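Local coordinates for protein aldehyde dehydrogenase (Anabaena variabilis, PDB 4H7N) that probably oxidises aldehydes to the corresponding carboxylic acids with NAD+ as the electron acceptor, at residues A[216-221]-A[229-234]; A[130-135]-A[145-150]; A[315-320]-A[335-340]. One frame throughout, in Å; residues are numbered along the deposited sequence.

Contact 1: A[216-221]-A[229-234]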
# COMPACT_ATOMS: atom_id res chain seq x y z
N ARG A 216 -9.81 -9.59 -7.08
CA ARG A 216 -9.58 -8.68 -8.17
C ARG A 216 -10.72 -7.65 -8.26
O ARG A 216 -10.49 -6.47 -8.50
CB ARG A 216 -9.39 -9.41 -9.48
CG ARG A 216 -8.07 -10.11 -9.51
CD ARG A 216 -7.72 -10.59 -10.86
NE ARG A 216 -7.29 -9.50 -11.72
CZ ARG A 216 -6.86 -9.68 -12.97
NH1 ARG A 216 -6.80 -10.90 -13.46
NH2 ARG A 216 -6.47 -8.66 -13.73
N GLU A 217 -11.94 -8.10 -8.02
CA GLU A 217 -13.08 -7.22 -8.04
C GLU A 217 -13.00 -6.26 -6.85
O GLU A 217 -13.32 -5.08 -6.97
CB GLU A 217 -14.30 -8.14 -8.01
CG GLU A 217 -15.68 -7.54 -8.00
CD GLU A 217 -16.74 -8.67 -8.11
OE1 GLU A 217 -16.35 -9.84 -8.39
OE2 GLU A 217 -17.94 -8.39 -7.93
N VAL A 218 -12.55 -6.74 -5.69
CA VAL A 218 -12.41 -5.87 -4.52
C VAL A 218 -11.32 -4.82 -4.76
O VAL A 218 -11.47 -3.70 -4.35
CB VAL A 218 -12.07 -6.65 -3.23
CG1 VAL A 218 -11.66 -5.68 -2.12
CG2 VAL A 218 -13.27 -7.45 -2.80
N ALA A 219 -10.23 -5.20 -5.41
CA ALA A 219 -9.15 -4.25 -5.80
C ALA A 219 -9.72 -3.13 -6.62
O ALA A 219 -9.42 -1.93 -6.43
CB ALA A 219 -8.06 -4.96 -6.61
N GLU A 220 -10.49 -3.52 -7.62
CA GLU A 220 -11.03 -2.53 -8.56
C GLU A 220 -12.06 -1.63 -7.89
O GLU A 220 -12.00 -0.47 -8.06
CB GLU A 220 -11.61 -3.21 -9.82
CG GLU A 220 -10.54 -3.90 -10.68
CD GLU A 220 -11.10 -4.82 -11.77
OE1 GLU A 220 -12.17 -4.50 -12.31
OE2 GLU A 220 -10.43 -5.86 -12.10
N THR A 221 -12.94 -2.18 -7.05
CA THR A 221 -13.89 -1.37 -6.27
C THR A 221 -13.21 -0.42 -5.30
O THR A 221 -13.53 0.77 -5.22
CB THR A 221 -14.87 -2.27 -5.51
OG1 THR A 221 -15.52 -3.11 -6.45
CG2 THR A 221 -15.94 -1.46 -4.82
N ALA A 229 -6.57 -0.98 -0.12
CA ALA A 229 -7.01 -2.36 -0.02
C ALA A 229 -5.86 -3.28 0.35
O ALA A 229 -4.81 -3.29 -0.33
CB ALA A 229 -7.64 -2.79 -1.34
N TYR A 230 -6.07 -4.10 1.37
CA TYR A 230 -5.19 -5.21 1.68
C TYR A 230 -5.87 -6.47 1.21
O TYR A 230 -7.00 -6.80 1.63
CB TYR A 230 -4.80 -5.30 3.16
CG TYR A 230 -3.88 -6.50 3.40
CD1 TYR A 230 -2.50 -6.39 3.23
CD2 TYR A 230 -4.37 -7.72 3.80
CE1 TYR A 230 -1.66 -7.49 3.38
CE2 TYR A 230 -3.53 -8.82 3.94
CZ TYR A 230 -2.18 -8.69 3.74
OH TYR A 230 -1.31 -9.75 3.91
N LEU A 231 -5.18 -7.22 0.37
CA LEU A 231 -5.74 -8.38 -0.28
C LEU A 231 -4.84 -9.62 -0.12
O LEU A 231 -3.64 -9.59 -0.44
CB LEU A 231 -5.88 -8.14 -1.78
CG LEU A 231 -6.57 -6.86 -2.19
CD1 LEU A 231 -6.41 -6.69 -3.68
CD2 LEU A 231 -8.02 -6.90 -1.82
N GLU A 232 -5.46 -10.72 0.27
CA GLU A 232 -4.76 -12.01 0.34
C GLU A 232 -5.63 -13.04 -0.35
O GLU A 232 -6.74 -13.32 0.10
CB GLU A 232 -4.44 -12.37 1.78
CG GLU A 232 -3.30 -13.37 1.89
CD GLU A 232 -2.32 -13.06 3.02
OE1 GLU A 232 -1.83 -11.89 3.16
OE2 GLU A 232 -2.02 -14.01 3.74
N LEU A 233 -5.17 -13.50 -1.52
CA LEU A 233 -6.07 -14.13 -2.50
C LEU A 233 -5.75 -15.58 -2.84
O LEU A 233 -6.11 -16.07 -3.90
CB LEU A 233 -6.09 -13.33 -3.80
CG LEU A 233 -6.38 -11.84 -3.68
CD1 LEU A 233 -6.59 -11.25 -5.06
CD2 LEU A 233 -7.59 -11.63 -2.77
N GLY A 234 -5.11 -16.28 -1.96
CA GLY A 234 -4.96 -17.69 -2.20
C GLY A 234 -3.61 -17.99 -2.81
O GLY A 234 -2.75 -17.11 -3.01
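Within the beta-alpha-beta unit built from strand 205-209, helix 212-225 and strand 229-232, L231 and L233 pack against V218, A219 and R216 on the helix, in what is probably the Rossmann-like cofactor domain of the aldehyde dehydrogenase fold. L231 has the largest single share of the contact, and each of its two methyl groups has its own partner. CD1 of L231 rests 3.8 Å from CB of A219, whereas CD2 of L231 lies 3.9 Å from CG1 of V218. With CG beside its backbone N and opposite the carbonyl carbon (chi1 -50°), L231 spreads both methyls over the helix. The side chains of V218 and L231 lie flank to flank, pointing opposite ways. CG1 of V218, trans to the backbone N (chi1 169°), is the branch that makes the touch. Toward the start of the helix, CD1 of L233 meets backbone rather than side chain, 4.1 Å from N of R216.

Side chains alternate along strand 229-232 and into L233. A229, L231 and L233 turn toward the helix, while the intervening Y230 and E232, the latter the predicted active-site glutamate, do not touch it. The packing therefore lies directly behind a strand bearing a probable catalytic residue.

The bond to CB of R216 points away from the strand, and NH2 of R216 is hydrogen-bonded to O of R224 of the second subunit. F226 of that subunit packs on L231, L233 and R216, which places the contact at the dimer interface. On the same-chain side, V206 and F208 of the parallel strand 205-209 touch V218, and I200 of helix 193-200 covers V218 as well.

Contact 2: A[130-135]-A[145-150]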
# COMPACT_ATOMS: atom_id res chain seq x y z
N VAL A 130 -12.42 0.63 9.21
CA VAL A 130 -11.79 -0.44 8.42
C VAL A 130 -12.87 -1.50 8.19
O VAL A 130 -13.62 -1.87 9.15
CB VAL A 130 -10.58 -1.04 9.18
CG1 VAL A 130 -10.05 -2.26 8.47
CG2 VAL A 130 -9.49 0.01 9.29
N GLY A 131 -13.01 -1.92 6.95
CA GLY A 131 -13.85 -3.10 6.62
C GLY A 131 -13.04 -4.40 6.44
O GLY A 131 -12.01 -4.44 5.73
N VAL A 132 -13.49 -5.45 7.10
CA VAL A 132 -12.88 -6.76 6.95
C VAL A 132 -13.86 -7.75 6.37
O VAL A 132 -14.96 -7.96 6.91
CB VAL A 132 -12.40 -7.28 8.31
CG1 VAL A 132 -11.94 -8.72 8.20
CG2 VAL A 132 -11.27 -6.40 8.83
N ILE A 133 -13.47 -8.40 5.29
CA ILE A 133 -14.28 -9.46 4.65
C ILE A 133 -13.46 -10.70 4.71
O ILE A 133 -12.35 -10.74 4.12
CB ILE A 133 -14.59 -9.10 3.18
CG1 ILE A 133 -15.39 -7.79 3.17
CG2 ILE A 133 -15.37 -10.25 2.51
CD1 ILE A 133 -15.56 -7.16 1.79
N SER A 134 -13.94 -11.71 5.44
CA SER A 134 -13.13 -12.87 5.79
C SER A 134 -13.80 -14.19 5.31
O SER A 134 -15.00 -14.27 5.19
CB SER A 134 -12.88 -12.89 7.30
OG SER A 134 -14.11 -12.93 8.06
N PRO A 135 -13.00 -15.23 5.06
CA PRO A 135 -13.46 -16.46 4.42
C PRO A 135 -13.91 -17.49 5.42
O PRO A 135 -13.75 -17.32 6.64
CB PRO A 135 -12.23 -16.95 3.67
CG PRO A 135 -11.08 -16.52 4.55
CD PRO A 135 -11.53 -15.24 5.24
N ILE A 145 -7.58 -11.72 12.21
CA ILE A 145 -6.18 -11.48 11.93
C ILE A 145 -5.88 -10.03 11.60
O ILE A 145 -4.86 -9.53 12.02
CB ILE A 145 -5.65 -12.45 10.82
CG1 ILE A 145 -4.12 -12.47 10.81
CG2 ILE A 145 -6.19 -12.14 9.43
CD1 ILE A 145 -3.53 -13.56 9.94
N ASP A 146 -6.75 -9.34 10.84
CA ASP A 146 -6.57 -7.93 10.56
C ASP A 146 -7.30 -7.08 11.63
O ASP A 146 -6.85 -6.04 12.03
CB ASP A 146 -7.10 -7.59 9.15
CG ASP A 146 -6.31 -8.32 8.01
OD1 ASP A 146 -5.07 -8.25 7.98
OD2 ASP A 146 -6.95 -8.95 7.17
N THR A 147 -8.43 -7.57 12.11
CA THR A 147 -9.29 -6.80 13.01
C THR A 147 -8.55 -6.35 14.26
O THR A 147 -8.66 -5.20 14.71
CB THR A 147 -10.54 -7.64 13.36
OG1 THR A 147 -11.26 -7.97 12.17
CG2 THR A 147 -11.49 -6.93 14.34
N ILE A 148 -7.81 -7.28 14.86
CA ILE A 148 -7.18 -7.01 16.16
C ILE A 148 -6.13 -5.89 16.05
O ILE A 148 -6.19 -4.98 16.82
CB ILE A 148 -6.57 -8.27 16.80
CG1 ILE A 148 -7.67 -9.28 17.17
CG2 ILE A 148 -5.68 -7.89 18.00
CD1 ILE A 148 -8.66 -8.80 18.21
N PRO A 149 -5.16 -5.97 15.12
CA PRO A 149 -4.23 -4.84 15.06
C PRO A 149 -4.91 -3.54 14.64
O PRO A 149 -4.58 -2.47 15.15
CB PRO A 149 -3.16 -5.29 14.03
CG PRO A 149 -3.73 -6.50 13.32
CD PRO A 149 -4.73 -7.09 14.28
N ALA A 150 -5.90 -3.61 13.76
CA ALA A 150 -6.60 -2.39 13.42
C ALA A 150 -7.28 -1.75 14.64
O ALA A 150 -7.22 -0.53 14.81
CB ALA A 150 -7.63 -2.67 12.35
O HOH W 1 -9.57 -10.04 5.21
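V130 and V132, on alternate positions of strand 118-134, face A150 and T147 as the strand and the start of helix 147-153 run in broadly opposite directions. The CA atoms of V132 and T147 are 7.0 Å apart, and those of V130 and A150 7.5 Å; the side chains of V132 and T147 meet between the backbones.

V132 is the centre of the contact. Its CG2 comes 3.7 Å from OG1 of T147 and 4.3 Å from CB of D146, and the side chains of V132 and T147 cross obliquely. The hydroxyl lies against the valine methyl but has its polar partner in its own chain segment's approach: OG1 of T147 lies beside its own backbone N (chi1 -59°) and donates a hydrogen bond to O of S143, four residues back. At the other end, CG2 of V130 makes a looser apolar contact with CB of A150 at 4.5 Å.

D146 adds a buried charge at the margin. A water donates to O of I133 at 3.1 Å and, weakly, to OD2 of D146, linking the two segments. The stronger partners of the carboxylate are arginines: OD1 forms a salt bridge with R452, and OD2 with R444, so both oxygens are engaged about 7 Å from the side chain of the predicted active-site residue E232.

Helix 147-153 lies in the connection between the parallel, neighbouring strands 118-134 and 156-161, and T147 accordingly reaches V157 and V159 of the second strand. Helix 82-106 packs on its first turn, W98 meeting I148 and P149.

Contact 3: A[315-320]-A[335-340]; sequences GIINDH and GKVEEL
V337 supplies the larger share of this contact, laying its isopropyl group against N318 and I317 on helix 311-326. Its CG2 is the touching branch, 3.8 Å from CG2 of I317 and also 3.8 Å from the backbone N of N318, so this methyl settles over the junction between two consecutive helical residues. The side chains of I317 and V337 cross at about a right angle. In I317, CG2 lies trans to the backbone N (chi1 -64° for the CG1 branch), which presents this short branch to the valine.

N318 takes V337 alongside its aliphatic stem: CB of N318 lies 3.9 Å from CG2 of V337. With CG trans to the backbone N (chi1 -176°), the amide extends past the valine, and OD1 stands 4.1 Å from CB of V337. The carbonyl end of the amide is turned to a water, which donates to OD1 of N318 at a short 2.5 Å and accepts a hydrogen bond from the backbone N of V337 at 3.2 Å. The water thereby joins that N-H to the amide of N318, adding a polar link beside the methyl contact.

V337 follows strand 330-333, at the edge of the seven-stranded sheet, and lies close to the small beta hairpin of strands 338-340 and 343-345. In the aldehyde dehydrogenase fold this larger sheet corresponds to the catalytic domain, and the hairpin is an excursion from its margin. W344 of the hairpin packs on V337, giving it a second neighbour besides the helix. I308, from a loop before helix 311-326, covers I317, the buried member of the trio, while N318 remains partly exposed.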
# COMPACT_ATOMS: atom_id res chain seq x y z
N GLY A 315 -17.56 -29.50 -5.09
CA GLY A 315 -17.67 -29.61 -6.53
C GLY A 315 -16.35 -29.35 -7.22
O GLY A 315 -16.00 -30.05 -8.14
N ILE A 316 -15.61 -28.33 -6.79
CA ILE A 316 -14.32 -28.02 -7.40
C ILE A 316 -13.31 -29.15 -7.20
O ILE A 316 -12.59 -29.54 -8.14
CB ILE A 316 -13.74 -26.72 -6.79
CG1 ILE A 316 -14.55 -25.50 -7.30
CG2 ILE A 316 -12.27 -26.61 -7.13
CD1 ILE A 316 -14.25 -24.19 -6.57
N ILE A 317 -13.21 -29.65 -5.96
CA ILE A 317 -12.26 -30.73 -5.66
C ILE A 317 -12.60 -31.96 -6.52
O ILE A 317 -11.73 -32.59 -7.13
CB ILE A 317 -12.29 -31.11 -4.18
CG1 ILE A 317 -11.83 -29.94 -3.32
CG2 ILE A 317 -11.41 -32.34 -3.90
CD1 ILE A 317 -12.15 -30.07 -1.85
N ASN A 318 -13.89 -32.29 -6.58
CA ASN A 318 -14.34 -33.42 -7.40
C ASN A 318 -13.93 -33.25 -8.88
O ASN A 318 -13.39 -34.15 -9.51
CB ASN A 318 -15.84 -33.61 -7.24
CG ASN A 318 -16.35 -34.82 -7.99
OD1 ASN A 318 -15.98 -35.96 -7.68
ND2 ASN A 318 -17.11 -34.58 -9.02
N ASP A 319 -14.09 -32.04 -9.37
CA ASP A 319 -13.73 -31.72 -10.74
C ASP A 319 -12.22 -31.84 -10.99
O ASP A 319 -11.81 -32.35 -12.02
CB ASP A 319 -14.25 -30.33 -11.04
CG ASP A 319 -13.85 -29.85 -12.39
OD1 ASP A 319 -14.31 -30.50 -13.34
OD2 ASP A 319 -13.09 -28.85 -12.51
N HIS A 320 -11.40 -31.44 -10.01
CA HIS A 320 -9.94 -31.54 -10.14
C HIS A 320 -9.49 -32.99 -10.20
O HIS A 320 -8.60 -33.34 -10.97
CB HIS A 320 -9.22 -30.77 -9.00
CG HIS A 320 -9.26 -29.28 -9.19
ND1 HIS A 320 -8.33 -28.43 -8.62
CD2 HIS A 320 -10.09 -28.51 -9.94
CE1 HIS A 320 -8.60 -27.19 -9.02
NE2 HIS A 320 -9.66 -27.22 -9.80
N GLY A 335 -9.12 -40.12 -3.15
CA GLY A 335 -9.54 -39.86 -4.51
C GLY A 335 -11.03 -39.82 -4.79
O GLY A 335 -11.41 -39.77 -5.94
N LYS A 336 -11.86 -39.77 -3.75
CA LYS A 336 -13.30 -39.71 -3.91
C LYS A 336 -13.95 -38.64 -3.04
O LYS A 336 -13.87 -38.72 -1.82
CB LYS A 336 -13.93 -41.02 -3.47
CG LYS A 336 -13.47 -42.23 -4.23
CD LYS A 336 -14.12 -43.48 -3.63
CE LYS A 336 -13.10 -44.58 -3.36
NZ LYS A 336 -12.57 -45.16 -4.62
N VAL A 337 -14.64 -37.68 -3.66
CA VAL A 337 -15.51 -36.79 -2.92
C VAL A 337 -16.85 -37.48 -2.70
O VAL A 337 -17.57 -37.75 -3.64
CB VAL A 337 -15.70 -35.48 -3.65
CG1 VAL A 337 -16.70 -34.59 -2.91
CG2 VAL A 337 -14.34 -34.77 -3.80
N GLU A 338 -17.18 -37.79 -1.45
CA GLU A 338 -18.40 -38.59 -1.17
C GLU A 338 -19.25 -37.95 -0.09
O GLU A 338 -18.74 -37.19 0.77
CB GLU A 338 -18.03 -40.01 -0.77
CG GLU A 338 -16.85 -40.09 0.18
CD GLU A 338 -16.50 -41.52 0.57
OE1 GLU A 338 -17.27 -42.42 0.19
OE2 GLU A 338 -15.48 -41.73 1.27
N GLU A 339 -20.54 -38.24 -0.17
CA GLU A 339 -21.52 -37.83 0.81
C GLU A 339 -21.59 -38.87 1.93
O GLU A 339 -21.68 -40.07 1.68
CB GLU A 339 -22.90 -37.58 0.14
CG GLU A 339 -24.03 -37.21 1.12
CD GLU A 339 -24.85 -38.41 1.62
OE1 GLU A 339 -25.49 -39.08 0.78
OE2 GLU A 339 -24.89 -38.70 2.84
N LEU A 340 -21.48 -38.41 3.17
CA LEU A 340 -21.62 -39.27 4.33
C LEU A 340 -22.35 -38.48 5.42
O LEU A 340 -21.93 -37.36 5.81
CB LEU A 340 -20.28 -39.75 4.84
CG LEU A 340 -19.37 -40.53 3.88
CD1 LEU A 340 -17.97 -40.51 4.45
CD2 LEU A 340 -19.88 -41.97 3.69
O HOH W 2 -14.30 -37.57 -6.79

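How the contacts relate
Contacts 1 and 2 are buried and reach the same mixed sheet, with centres 14 Å apart; they touch where CD2 of Y230 lies 4.3 Å from OD1 of D146. Each packs a helix against a strand, but contact 1 is made by apolar side chains, with one touch on a backbone nitrogen, and adjoins the second subunit, whereas contact 2 adds a hydroxyl, a carboxylate and a bridging water, and no other chain touches its segments. Contact 3 is farther out, its centre 28 Å from that of contact 1 and 31 Å from that of contact 2. It joins a helix to the margin of the other large sheet, is only partly buried, and combines methyl packing with a water-mediated link.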